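Local coordinates for putative cell invasion protein with MAC/Perforin domain (Bacteroides thetaiotaomicron VPI-5482, PDB 3KK7) that is a putative cell invasion protein of the membrane-attack complex/perforin (MACPF) family whose precise role is not established, at residues Gly138-Lys141 with Thr142-Thr146; Thr321-Leu324 with Gln325-Asp329. All coordinates share one frame; numbering follows the deposited sequence.

Contact 1 lies near the C-terminal end of helix 133-146, and contact 2 spans the short helix 321-326 and the turn that follows it. Their centres are 28 Å apart and their nearest atoms about 16 Å, so they do not touch. Both are local, made by side chains three or four residues apart, each within its own continuous run, and all four segments belong to the MACPF region. They meet the same antiparallel sheet through different strands: contact 1 through strand 220-230 and, by a salt bridge, strand 157-173, contact 2 through Val166 of strand 157-173. Contact 1 carries an ion pair on its exposed side; contact 2 centres on a CH-pi pair of Trp323 and Leu327.

Contact 1: Gly138-Lys141 with Thr142-Thr146; sequences GRQK and TIKET
Lys141 and Glu145 are brought together by different first torsions: CG of Lys141 stands anti to its own N (chi1 174°), whereas CG of Glu145 lies beside its N and anti to the carbonyl carbon (chi1 -71°). The lysine chain runs extended to CE and bends only at its last torsion, which turns the ammonium onto the carboxylate. NZ then meets OE2 of Glu145 from the syn side at 3.0 Å, 22° out of the carboxylate plane, a salt bridge between exposed side chains one helical turn apart. CE of Lys141 also comes within 3.4 Å of Glu145 OE2, so methylene as well as ammonium faces that oxygen.

One residue back, Gln140 and Lys144 run side by side and point the same way, NE2 of Gln140 lying 3.5 Å from CE of Lys144. On the buried flank, CD of Arg139 packs on CD1 of Ile143 at 3.7 Å. Phe111 and Leu114, in a loop, also touch Arg139. Beyond CD the arginine chain, bent at both middle torsions, carries its guanidinium away to Glu161, Tyr108 and the carbonyl of Ser67.

The backbone keeps the alpha-helical i to i+4 pattern: Ile143 N binds Arg139 O at 2.8 Å, and Lys144 N binds Gln140 O at 2.9 Å. The Thr146 hydroxyl gives its proton to Thr142 O at 2.7 Å from above the carbonyl plane, adding to the hydrogen bond from Thr146 N to the same oxygen near the helix end.

Arg139 packs on Leu225 and Ile143 on Tyr227, both of strand 220-230, while the guanidinium joins helix 133-146 to strand 157-173 through Glu161 and to strand 93-108 through Tyr108.

Contact 2: Thr321-Leu324 with Gln325-Asp329; sequences TPWL and QSLND
Trp323 and Leu327, one turn apart, cross with a leucine methyl over the indole. CG of Trp323 stands anti to its backbone N (chi1 172°), and the second torsion of 83° sets the indole so that one face of its six-membered ring is turned to Leu327. The leucine, with CG beside its own N and an extended second torsion, places CD1 over that face: it lies 4.0 Å from the centroid of the six-membered ring of Trp323, 22° off the normal, a CH-pi contact. Leu324 CD1 approaches the same methyl, Leu327 CD1, at 4.3 Å. Val166 of strand 157-173 touches both leucines, and Leu272 touches Trp323 and Leu324.

Ser326 takes the crowded position between N and carbonyl carbon, which folds OG back to Trp323 O at a short 2.5 Å; OG also accepts from Ala301 N. Gln325 CG takes the same position, and its side chain crosses that of Thr321, with OE1 3.7 Å from Thr321 CG2.

Leu327 N bonds Leu324 O at 3.1 Å, from above the carbonyl plane, straighter than its weak bond to Trp323 O. The serine hydroxyl probably supplements the weak bonds to Trp323 O from the amides of Ser326 and Leu327. With NE1 bonded to Gly299 O, the carbonyl oxygen and indole nitrogen of this buried tryptophan both have partners, while one ring face meets the Leu327 methyl.

Contact 1: Gly138-Lys141 with Thr142-Thr146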
ATOM      1  N   GLY A 138      -3.084  10.632  10.085  1.00 25.67           N
ATOM      2  CA  GLY A 138      -1.694  10.940  10.379  1.00 25.08           C
ATOM      3  C   GLY A 138      -1.454  12.416  10.569  1.00 24.89           C
ATOM      4  O   GLY A 138      -0.683  12.827  11.432  1.00 25.36           O
ATOM      5  N   ARG A 139      -2.118  13.243   9.784  1.00 24.48           N
ATOM      6  CA  ARG A 139      -1.910  14.663   9.952  1.00 24.59           C
ATOM      7  C   ARG A 139      -2.444  15.065  11.324  1.00 24.66           C
ATOM      8  O   ARG A 139      -1.725  15.718  12.082  1.00 24.68           O
ATOM      9  CB  ARG A 139      -2.519  15.492   8.804  1.00 24.34           C
ATOM     10  CG  ARG A 139      -2.547  17.015   9.006  1.00 23.40           C
ATOM     11  CD  ARG A 139      -1.174  17.587   9.279  1.00 23.82           C
ATOM     12  NE  ARG A 139      -0.237  17.384   8.160  1.00 22.03           N
ATOM     13  CZ  ARG A 139      -0.080  18.215   7.136  1.00 22.12           C
ATOM     14  NH1 ARG A 139      -0.830  19.320   7.009  1.00 23.01           N
ATOM     15  NH2 ARG A 139       0.814  17.926   6.209  1.00 23.04           N
ATOM     16  N   GLN A 140      -3.666  14.637  11.655  1.00 24.32           N
ATOM     17  CA  GLN A 140      -4.263  14.989  12.933  1.00 24.55           C
ATOM     18  C   GLN A 140      -3.411  14.486  14.093  1.00 24.36           C
ATOM     19  O   GLN A 140      -3.272  15.157  15.085  1.00 23.62           O
ATOM     20  CB  GLN A 140      -5.686  14.426  13.097  1.00 24.72           C
ATOM     21  CG  GLN A 140      -6.325  14.863  14.434  1.00 25.32           C
ATOM     22  CD  GLN A 140      -7.789  14.520  14.572  1.00 27.94           C
ATOM     23  OE1 GLN A 140      -8.355  13.775  13.782  1.00 29.76           O
ATOM     24  NE2 GLN A 140      -8.411  15.060  15.593  1.00 30.00           N
ATOM     25  N   LYS A 141      -2.881  13.280  13.961  1.00 24.93           N
ATOM     26  CA  LYS A 141      -2.028  12.697  14.985  1.00 25.47           C
ATOM     27  C   LYS A 141      -0.788  13.586  15.223  1.00 24.94           C
ATOM     28  O   LYS A 141      -0.436  13.886  16.364  1.00 25.08           O
ATOM     29  CB  LYS A 141      -1.669  11.253  14.585  1.00 25.79           C
ATOM     30  CG  LYS A 141      -0.665  10.569  15.497  1.00 28.30           C
ATOM     31  CD  LYS A 141      -0.535   9.056  15.183  1.00 30.33           C
ATOM     32  CE  LYS A 141       0.529   8.376  16.056  1.00 30.20           C
ATOM     33  NZ  LYS A 141       1.925   8.866  15.775  1.00 32.42           N
ATOM     34  N   THR A 142      -0.179  14.048  14.136  1.00 24.54           N
ATOM     35  CA  THR A 142       0.949  14.938  14.205  1.00 24.09           C
ATOM     36  C   THR A 142       0.566  16.263  14.832  1.00 24.90           C
ATOM     37  O   THR A 142       1.285  16.761  15.711  1.00 24.52           O
ATOM     38  CB  THR A 142       1.560  15.206  12.791  1.00 23.95           C
ATOM     39  OG1 THR A 142       1.911  13.962  12.189  1.00 23.62           O
ATOM     40  CG2 THR A 142       2.802  16.096  12.879  1.00 20.48           C
ATOM     41  N   ILE A 143      -0.554  16.846  14.387  1.00 25.71           N
ATOM     42  CA  ILE A 143      -0.981  18.125  14.972  1.00 26.55           C
ATOM     43  C   ILE A 143      -1.099  17.944  16.482  1.00 27.36           C
ATOM     44  O   ILE A 143      -0.558  18.738  17.250  1.00 27.55           O
ATOM     45  CB  ILE A 143      -2.342  18.652  14.473  1.00 26.62           C
ATOM     46  CG1 ILE A 143      -2.374  18.769  12.951  1.00 27.67           C
ATOM     47  CG2 ILE A 143      -2.632  20.017  15.093  1.00 23.72           C
ATOM     48  CD1 ILE A 143      -1.267  19.595  12.366  1.00 29.63           C
ATOM     49  N   LYS A 144      -1.764  16.877  16.902  1.00 27.85           N
ATOM     50  CA  LYS A 144      -1.969  16.652  18.317  1.00 29.11           C
ATOM     51  C   LYS A 144      -0.656  16.452  19.085  1.00 29.44           C
ATOM     52  O   LYS A 144      -0.556  16.880  20.220  1.00 28.44           O
ATOM     53  CB  LYS A 144      -2.921  15.485  18.556  1.00 29.45           C
ATOM     54  CG  LYS A 144      -4.367  15.767  18.210  1.00 29.94           C
ATOM     55  CD  LYS A 144      -5.261  14.658  18.788  1.00 31.99           C
ATOM     56  CE  LYS A 144      -6.720  14.943  18.608  1.00 32.59           C
ATOM     57  NZ  LYS A 144      -7.558  13.902  19.283  1.00 34.75           N
ATOM     58  N   GLU A 145       0.353  15.862  18.451  1.00 30.69           N
ATOM     59  CA  GLU A 145       1.642  15.634  19.115  1.00 31.96           C
ATOM     60  C   GLU A 145       2.505  16.866  19.080  1.00 33.31           C
ATOM     61  O   GLU A 145       3.374  17.023  19.930  1.00 33.81           O
ATOM     62  CB  GLU A 145       2.424  14.484  18.466  1.00 32.16           C
ATOM     63  CG  GLU A 145       1.843  13.115  18.714  1.00 32.31           C
ATOM     64  CD  GLU A 145       2.415  12.027  17.820  1.00 33.74           C
ATOM     65  OE1 GLU A 145       3.303  12.296  16.989  1.00 36.42           O
ATOM     66  OE2 GLU A 145       1.964  10.871  17.953  1.00 35.40           O
ATOM     67  N   THR A 146       2.295  17.736  18.094  1.00 34.90           N
ATOM     68  CA  THR A 146       3.175  18.905  17.893  1.00 35.45           C
ATOM     69  C   THR A 146       2.758  20.087  18.719  1.00 36.46           C
ATOM     70  O   THR A 146       3.585  20.940  19.047  1.00 36.95           O
ATOM     71  CB  THR A 146       3.150  19.368  16.452  1.00 34.91           C
ATOM     72  OG1 THR A 146       3.498  18.273  15.615  1.00 35.66           O
ATOM     73  CG2 THR A 146       4.102  20.497  16.232  1.00 34.31           C
TER

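Contact 2: Thr321-Leu324 with Gln325-Asp329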
ATOM      1  N   THR A 321      18.248  31.934   7.618  1.00 27.52           N
ATOM      2  CA  THR A 321      19.175  32.396   6.600  1.00 26.89           C
ATOM      3  C   THR A 321      20.379  31.456   6.449  1.00 27.05           C
ATOM      4  O   THR A 321      20.656  31.033   5.347  1.00 26.62           O
ATOM      5  CB  THR A 321      19.574  33.873   6.783  1.00 27.00           C
ATOM      6  OG1 THR A 321      18.385  34.674   6.734  1.00 25.59           O
ATOM      7  CG2 THR A 321      20.529  34.328   5.675  1.00 23.63           C
ATOM      8  N   PRO A 322      21.049  31.072   7.553  1.00 27.27           N
ATOM      9  CA  PRO A 322      22.166  30.119   7.426  1.00 27.17           C
ATOM     10  C   PRO A 322      21.752  28.824   6.754  1.00 27.45           C
ATOM     11  O   PRO A 322      22.491  28.306   5.905  1.00 27.81           O
ATOM     12  CB  PRO A 322      22.588  29.855   8.873  1.00 26.81           C
ATOM     13  CG  PRO A 322      22.146  31.077   9.606  1.00 27.36           C
ATOM     14  CD  PRO A 322      20.838  31.460   8.955  1.00 27.54           C
ATOM     15  N   TRP A 323      20.589  28.297   7.131  1.00 27.40           N
ATOM     16  CA  TRP A 323      20.099  27.077   6.507  1.00 27.60           C
ATOM     17  C   TRP A 323      19.854  27.267   4.990  1.00 28.19           C
ATOM     18  O   TRP A 323      20.221  26.410   4.176  1.00 28.20           O
ATOM     19  CB  TRP A 323      18.833  26.574   7.198  1.00 27.09           C
ATOM     20  CG  TRP A 323      18.221  25.475   6.480  1.00 25.47           C
ATOM     21  CD1 TRP A 323      18.562  24.151   6.543  1.00 25.45           C
ATOM     22  CD2 TRP A 323      17.153  25.570   5.543  1.00 22.74           C
ATOM     23  NE1 TRP A 323      17.752  23.417   5.703  1.00 23.42           N
ATOM     24  CE2 TRP A 323      16.878  24.270   5.084  1.00 22.51           C
ATOM     25  CE3 TRP A 323      16.387  26.624   5.070  1.00 21.90           C
ATOM     26  CZ2 TRP A 323      15.884  24.005   4.160  1.00 21.92           C
ATOM     27  CZ3 TRP A 323      15.402  26.364   4.161  1.00 21.99           C
ATOM     28  CH2 TRP A 323      15.152  25.060   3.713  1.00 21.76           C
ATOM     29  N   LEU A 324      19.254  28.389   4.612  1.00 28.52           N
ATOM     30  CA  LEU A 324      18.964  28.626   3.218  1.00 28.79           C
ATOM     31  C   LEU A 324      20.264  28.620   2.435  1.00 29.57           C
ATOM     32  O   LEU A 324      20.363  27.980   1.396  1.00 29.85           O
ATOM     33  CB  LEU A 324      18.233  29.955   3.029  1.00 28.97           C
ATOM     34  CG  LEU A 324      17.843  30.303   1.586  1.00 28.26           C
ATOM     35  CD1 LEU A 324      16.805  29.327   1.067  1.00 28.18           C
ATOM     36  CD2 LEU A 324      17.329  31.727   1.507  1.00 27.16           C
ATOM     37  N   GLN A 325      21.282  29.302   2.942  1.00 30.05           N
ATOM     38  CA  GLN A 325      22.520  29.383   2.202  1.00 30.72           C
ATOM     39  C   GLN A 325      23.378  28.122   2.331  1.00 30.56           C
ATOM     40  O   GLN A 325      24.341  27.963   1.609  1.00 30.70           O
ATOM     41  CB  GLN A 325      23.281  30.668   2.525  1.00 31.13           C
ATOM     42  CG  GLN A 325      23.763  30.822   3.926  1.00 33.65           C
ATOM     43  CD  GLN A 325      24.196  32.262   4.230  1.00 37.67           C
ATOM     44  OE1 GLN A 325      23.557  33.228   3.784  1.00 39.87           O
ATOM     45  NE2 GLN A 325      25.277  32.411   5.002  1.00 38.18           N
ATOM     46  N   SER A 326      23.016  27.214   3.224  1.00 30.36           N
ATOM     47  CA  SER A 326      23.666  25.919   3.271  1.00 30.12           C
ATOM     48  C   SER A 326      23.248  25.090   2.050  1.00 30.13           C
ATOM     49  O   SER A 326      23.946  24.137   1.664  1.00 29.62           O
ATOM     50  CB  SER A 326      23.269  25.173   4.528  1.00 29.99           C
ATOM     51  OG  SER A 326      21.971  24.604   4.363  1.00 30.90           O
ATOM     52  N   LEU A 327      22.111  25.453   1.449  1.00 30.09           N
ATOM     53  CA  LEU A 327      21.566  24.711   0.301  1.00 30.10           C
ATOM     54  C   LEU A 327      22.351  24.930  -0.995  1.00 30.91           C
ATOM     55  O   LEU A 327      22.081  24.281  -2.003  1.00 30.68           O
ATOM     56  CB  LEU A 327      20.084  25.049   0.089  1.00 29.28           C
ATOM     57  CG  LEU A 327      19.118  24.666   1.219  1.00 27.92           C
ATOM     58  CD1 LEU A 327      17.661  25.109   0.905  1.00 25.22           C
ATOM     59  CD2 LEU A 327      19.195  23.163   1.509  1.00 23.26           C
ATOM     60  N   ASN A 328      23.319  25.842  -0.963  1.00 32.22           N
ATOM     61  CA  ASN A 328      24.216  26.039  -2.089  1.00 33.35           C
ATOM     62  C   ASN A 328      25.141  24.860  -2.301  1.00 33.60           C
ATOM     63  O   ASN A 328      25.735  24.735  -3.365  1.00 33.99           O
ATOM     64  CB  ASN A 328      25.045  27.309  -1.917  1.00 33.82           C
ATOM     65  CG  ASN A 328      24.201  28.569  -1.986  1.00 35.99           C
ATOM     66  OD1 ASN A 328      23.338  28.721  -2.868  1.00 38.49           O
ATOM     67  ND2 ASN A 328      24.451  29.491  -1.060  1.00 38.59           N
ATOM     68  N   ASP A 329      25.271  24.006  -1.293  1.00 34.02           N
ATOM     69  CA  ASP A 329      26.011  22.745  -1.428  1.00 34.32           C
ATOM     70  C   ASP A 329      25.022  21.623  -1.758  1.00 34.01           C
ATOM     71  O   ASP A 329      24.374  21.067  -0.859  1.00 33.87           O
ATOM     72  CB  ASP A 329      26.760  22.426  -0.122  1.00 34.79           C
ATOM     73  CG  ASP A 329      27.577  21.156  -0.202  1.00 36.28           C
ATOM     74  OD1 ASP A 329      27.621  20.545  -1.293  1.00 39.36           O
ATOM     75  OD2 ASP A 329      28.176  20.775   0.833  1.00 38.66           O
TER